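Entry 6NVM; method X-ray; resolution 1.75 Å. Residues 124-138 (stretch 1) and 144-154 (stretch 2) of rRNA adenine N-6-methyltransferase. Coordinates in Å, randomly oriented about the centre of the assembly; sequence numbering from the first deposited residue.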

# COMPACT_ATOMS: atom_id res chain seq x y z
N ASP A 124 -16.15 -2.20 -12.43
CA ASP A 124 -15.55 -2.56 -11.15
C ASP A 124 -14.03 -2.52 -11.27
O ASP A 124 -13.44 -3.30 -12.03
CB ASP A 124 -16.04 -3.95 -10.76
CG ASP A 124 -15.55 -4.40 -9.39
OD1 ASP A 124 -14.68 -3.74 -8.78
OD2 ASP A 124 -16.04 -5.46 -8.94
N PHE A 125 -13.40 -1.62 -10.50
CA PHE A 125 -11.95 -1.49 -10.58
C PHE A 125 -11.24 -2.80 -10.26
O PHE A 125 -10.14 -3.04 -10.78
CB PHE A 125 -11.45 -0.41 -9.62
CG PHE A 125 -9.96 -0.27 -9.62
CD1 PHE A 125 -9.31 0.40 -10.64
CD2 PHE A 125 -9.20 -0.85 -8.62
CE1 PHE A 125 -7.93 0.51 -10.66
CE2 PHE A 125 -7.81 -0.74 -8.64
CZ PHE A 125 -7.18 -0.07 -9.65
N LEU A 126 -11.83 -3.63 -9.42
CA LEU A 126 -11.11 -4.81 -8.93
C LEU A 126 -10.86 -5.84 -10.02
O LEU A 126 -9.97 -6.69 -9.86
CB LEU A 126 -11.87 -5.44 -7.77
CG LEU A 126 -11.64 -4.76 -6.42
CD1 LEU A 126 -12.56 -5.35 -5.35
CD2 LEU A 126 -10.18 -4.90 -5.98
N THR A 127 -11.60 -5.79 -11.13
CA THR A 127 -11.37 -6.68 -12.26
C THR A 127 -10.67 -5.98 -13.42
O THR A 127 -10.54 -6.57 -14.50
CB THR A 127 -12.69 -7.28 -12.75
OG1 THR A 127 -13.55 -6.23 -13.24
CG2 THR A 127 -13.39 -8.03 -11.63
N ALA A 128 -10.22 -4.74 -13.22
CA ALA A 128 -9.50 -4.02 -14.25
C ALA A 128 -8.05 -4.50 -14.35
O ALA A 128 -7.44 -4.91 -13.36
CB ALA A 128 -9.52 -2.52 -13.96
N GLU A 129 -7.51 -4.47 -15.57
CA GLU A 129 -6.11 -4.78 -15.82
C GLU A 129 -5.27 -3.52 -15.68
O GLU A 129 -5.69 -2.44 -16.10
CB GLU A 129 -5.92 -5.34 -17.23
CG GLU A 129 -6.38 -6.78 -17.40
CD GLU A 129 -5.39 -7.78 -16.83
OE1 GLU A 129 -4.17 -7.49 -16.85
OE2 GLU A 129 -5.83 -8.85 -16.36
N PRO A 130 -4.07 -3.58 -15.09
CA PRO A 130 -3.22 -2.40 -15.06
C PRO A 130 -2.70 -2.09 -16.45
O PRO A 130 -2.58 -2.99 -17.30
CB PRO A 130 -2.08 -2.80 -14.11
CG PRO A 130 -2.03 -4.26 -14.20
CD PRO A 130 -3.45 -4.71 -14.38
N PRO A 131 -2.37 -0.83 -16.74
CA PRO A 131 -1.81 -0.51 -18.05
C PRO A 131 -0.39 -1.05 -18.18
O PRO A 131 0.33 -1.18 -17.18
CB PRO A 131 -1.83 1.03 -18.07
CG PRO A 131 -1.84 1.43 -16.65
CD PRO A 131 -2.58 0.36 -15.91
N PRO A 132 0.05 -1.36 -19.40
CA PRO A 132 1.39 -1.95 -19.57
C PRO A 132 2.50 -0.92 -19.65
O PRO A 132 3.47 -1.09 -20.39
CB PRO A 132 1.25 -2.73 -20.88
CG PRO A 132 0.28 -1.91 -21.67
CD PRO A 132 -0.69 -1.31 -20.67
N GLU A 133 2.35 0.16 -18.90
CA GLU A 133 3.34 1.23 -18.82
C GLU A 133 3.35 1.75 -17.39
O GLU A 133 2.43 1.44 -16.62
CB GLU A 133 3.00 2.36 -19.80
CG GLU A 133 1.60 2.95 -19.58
CD GLU A 133 1.33 4.20 -20.41
OE1 GLU A 133 2.26 5.01 -20.60
OE2 GLU A 133 0.18 4.36 -20.87
N PRO A 134 4.36 2.51 -16.98
CA PRO A 134 4.37 3.05 -15.62
C PRO A 134 3.11 3.89 -15.37
O PRO A 134 2.61 4.57 -16.27
CB PRO A 134 5.64 3.90 -15.57
CG PRO A 134 6.51 3.36 -16.65
CD PRO A 134 5.57 2.91 -17.73
N PHE A 135 2.60 3.81 -14.15
CA PHE A 135 1.38 4.52 -13.80
C PHE A 135 1.33 4.67 -12.29
O PHE A 135 2.10 4.05 -11.55
CB PHE A 135 0.14 3.80 -14.32
CG PHE A 135 -0.22 2.58 -13.52
CD1 PHE A 135 0.48 1.40 -13.68
CD2 PHE A 135 -1.27 2.61 -12.60
CE1 PHE A 135 0.15 0.26 -12.93
CE2 PHE A 135 -1.60 1.48 -11.85
CZ PHE A 135 -0.88 0.31 -12.02
N ALA A 136 0.40 5.50 -11.83
CA ALA A 136 0.10 5.67 -10.42
C ALA A 136 -1.36 5.35 -10.17
O ALA A 136 -2.22 5.57 -11.03
CB ALA A 136 0.42 7.10 -9.96
N PHE A 137 -1.64 4.82 -8.98
CA PHE A 137 -3.00 4.58 -8.53
C PHE A 137 -3.33 5.55 -7.40
O PHE A 137 -2.50 5.78 -6.52
CB PHE A 137 -3.19 3.15 -8.02
CG PHE A 137 -4.50 2.94 -7.34
CD1 PHE A 137 -5.64 2.68 -8.08
CD2 PHE A 137 -4.61 3.02 -5.97
CE1 PHE A 137 -6.87 2.49 -7.47
CE2 PHE A 137 -5.84 2.82 -5.34
CZ PHE A 137 -6.97 2.56 -6.10
N VAL A 138 -4.53 6.12 -7.45
CA VAL A 138 -5.06 6.94 -6.36
C VAL A 138 -6.48 6.46 -6.07
O VAL A 138 -7.25 6.20 -7.00
CB VAL A 138 -5.07 8.44 -6.72
CG1 VAL A 138 -5.66 9.26 -5.59
CG2 VAL A 138 -3.67 8.92 -7.03
N GLY A 144 -14.69 -2.43 3.04
CA GLY A 144 -14.76 -3.87 2.81
C GLY A 144 -13.87 -4.43 1.72
O GLY A 144 -13.83 -5.65 1.56
N ILE A 145 -13.15 -3.59 0.96
CA ILE A 145 -12.33 -4.08 -0.14
C ILE A 145 -10.92 -3.50 -0.07
O ILE A 145 -10.19 -3.51 -1.06
CB ILE A 145 -12.96 -3.75 -1.50
CG1 ILE A 145 -13.22 -2.25 -1.63
CG2 ILE A 145 -14.26 -4.55 -1.69
CD1 ILE A 145 -13.36 -1.76 -3.06
N THR A 146 -10.52 -3.01 1.11
CA THR A 146 -9.23 -2.33 1.20
C THR A 146 -8.08 -3.29 0.92
O THR A 146 -7.17 -2.97 0.15
CB THR A 146 -9.06 -1.68 2.58
OG1 THR A 146 -10.25 -0.96 2.91
CG2 THR A 146 -7.89 -0.70 2.56
N SER A 147 -8.10 -4.48 1.52
CA SER A 147 -7.03 -5.43 1.28
C SER A 147 -6.99 -5.85 -0.18
O SER A 147 -5.91 -6.09 -0.73
CB SER A 147 -7.16 -6.65 2.19
OG SER A 147 -6.69 -6.35 3.49
N ALA A 148 -8.14 -5.95 -0.83
CA ALA A 148 -8.15 -6.38 -2.23
C ALA A 148 -7.53 -5.32 -3.13
O ALA A 148 -6.86 -5.65 -4.12
CB ALA A 148 -9.58 -6.70 -2.66
N ILE A 149 -7.77 -4.04 -2.83
CA ILE A 149 -7.17 -2.96 -3.62
C ILE A 149 -5.66 -2.94 -3.43
O ILE A 149 -4.89 -2.79 -4.39
CB ILE A 149 -7.82 -1.61 -3.23
CG1 ILE A 149 -9.28 -1.57 -3.70
CG2 ILE A 149 -7.04 -0.43 -3.79
CD1 ILE A 149 -9.47 -1.37 -5.20
N VAL A 150 -5.19 -3.09 -2.19
CA VAL A 150 -3.76 -3.21 -1.93
C VAL A 150 -3.16 -4.34 -2.76
O VAL A 150 -2.12 -4.17 -3.41
CB VAL A 150 -3.50 -3.39 -0.43
CG1 VAL A 150 -2.03 -3.71 -0.15
CG2 VAL A 150 -3.92 -2.14 0.33
N ASP A 151 -3.81 -5.51 -2.76
CA ASP A 151 -3.30 -6.63 -3.56
C ASP A 151 -3.28 -6.28 -5.05
O ASP A 151 -2.35 -6.66 -5.77
CB ASP A 151 -4.15 -7.88 -3.35
CG ASP A 151 -4.00 -8.48 -1.96
OD1 ASP A 151 -2.99 -8.21 -1.28
OD2 ASP A 151 -4.90 -9.25 -1.57
N TRP A 152 -4.30 -5.58 -5.53
CA TRP A 152 -4.31 -5.14 -6.92
C TRP A 152 -3.05 -4.34 -7.24
O TRP A 152 -2.38 -4.56 -8.25
CB TRP A 152 -5.57 -4.31 -7.19
CG TRP A 152 -5.80 -3.98 -8.64
CD1 TRP A 152 -6.66 -4.61 -9.49
CD2 TRP A 152 -5.16 -2.95 -9.41
NE1 TRP A 152 -6.60 -4.04 -10.74
CE2 TRP A 152 -5.69 -3.02 -10.72
CE3 TRP A 152 -4.20 -1.98 -9.13
CZ2 TRP A 152 -5.28 -2.15 -11.73
CZ3 TRP A 152 -3.80 -1.12 -10.13
CH2 TRP A 152 -4.34 -1.21 -11.42
N CYS A 153 -2.71 -3.40 -6.35
CA CYS A 153 -1.53 -2.55 -6.56
C CYS A 153 -0.24 -3.34 -6.43
O CYS A 153 0.69 -3.15 -7.23
CB CYS A 153 -1.55 -1.39 -5.56
SG CYS A 153 -2.92 -0.24 -5.77
N LEU A 154 -0.13 -4.21 -5.43
CA LEU A 154 1.08 -5.00 -5.27
C LEU A 154 1.35 -5.88 -6.48
O LEU A 154 2.51 -6.15 -6.80
CB LEU A 154 0.99 -5.87 -4.01
CG LEU A 154 0.98 -5.10 -2.69
CD1 LEU A 154 0.67 -6.06 -1.55
CD2 LEU A 154 2.32 -4.40 -2.46

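This is a largely apolar contact in which one face of a helix packs against a 3-10 turn, a proline-rich loop and a short strand, with a single hydrogen bond, from Trp-152, between the stretches. Strand 135-138 runs nearly antiparallel to helix 146-154, at 175°, and the axes come within 10.5 Å, a spacing that leaves room for a layer of side chains between them.

Trp-152 gives up more surface than any other residue here. Its indole suits the site because it is broad and apolar yet carries one polar group: NE1 donates to the backbone O of Ala-128 at 2.9 Å, near the ring plane, where the N-H points. Phe-125 lies over one face of the indole, its CZ 3.5 Å from Trp-152 CE2, the ring planes inclined at 44°. Pro-130 CB approaches Trp-152 CH2 at 3.9 Å, and Phe-135 meets the indole rim to rim, CZ to CZ3 of Trp-152 at 3.8 Å.

One turn earlier, Ile-149 extends CD1 to the edge of Phe-125 (CD2, 3.5 Å) and its CG2 to Phe-137 CZ (3.8 Å), so its branches reach both the turn and the strand. Leu-126 CD2 packs on Ala-148 CB at 3.8 Å and on Ile-149 CD1 at 3.7 Å, apolar carbon against apolar carbon. Cys-153 SG, polarizable and compact, sits 3.7 Å from Phe-137 CD2.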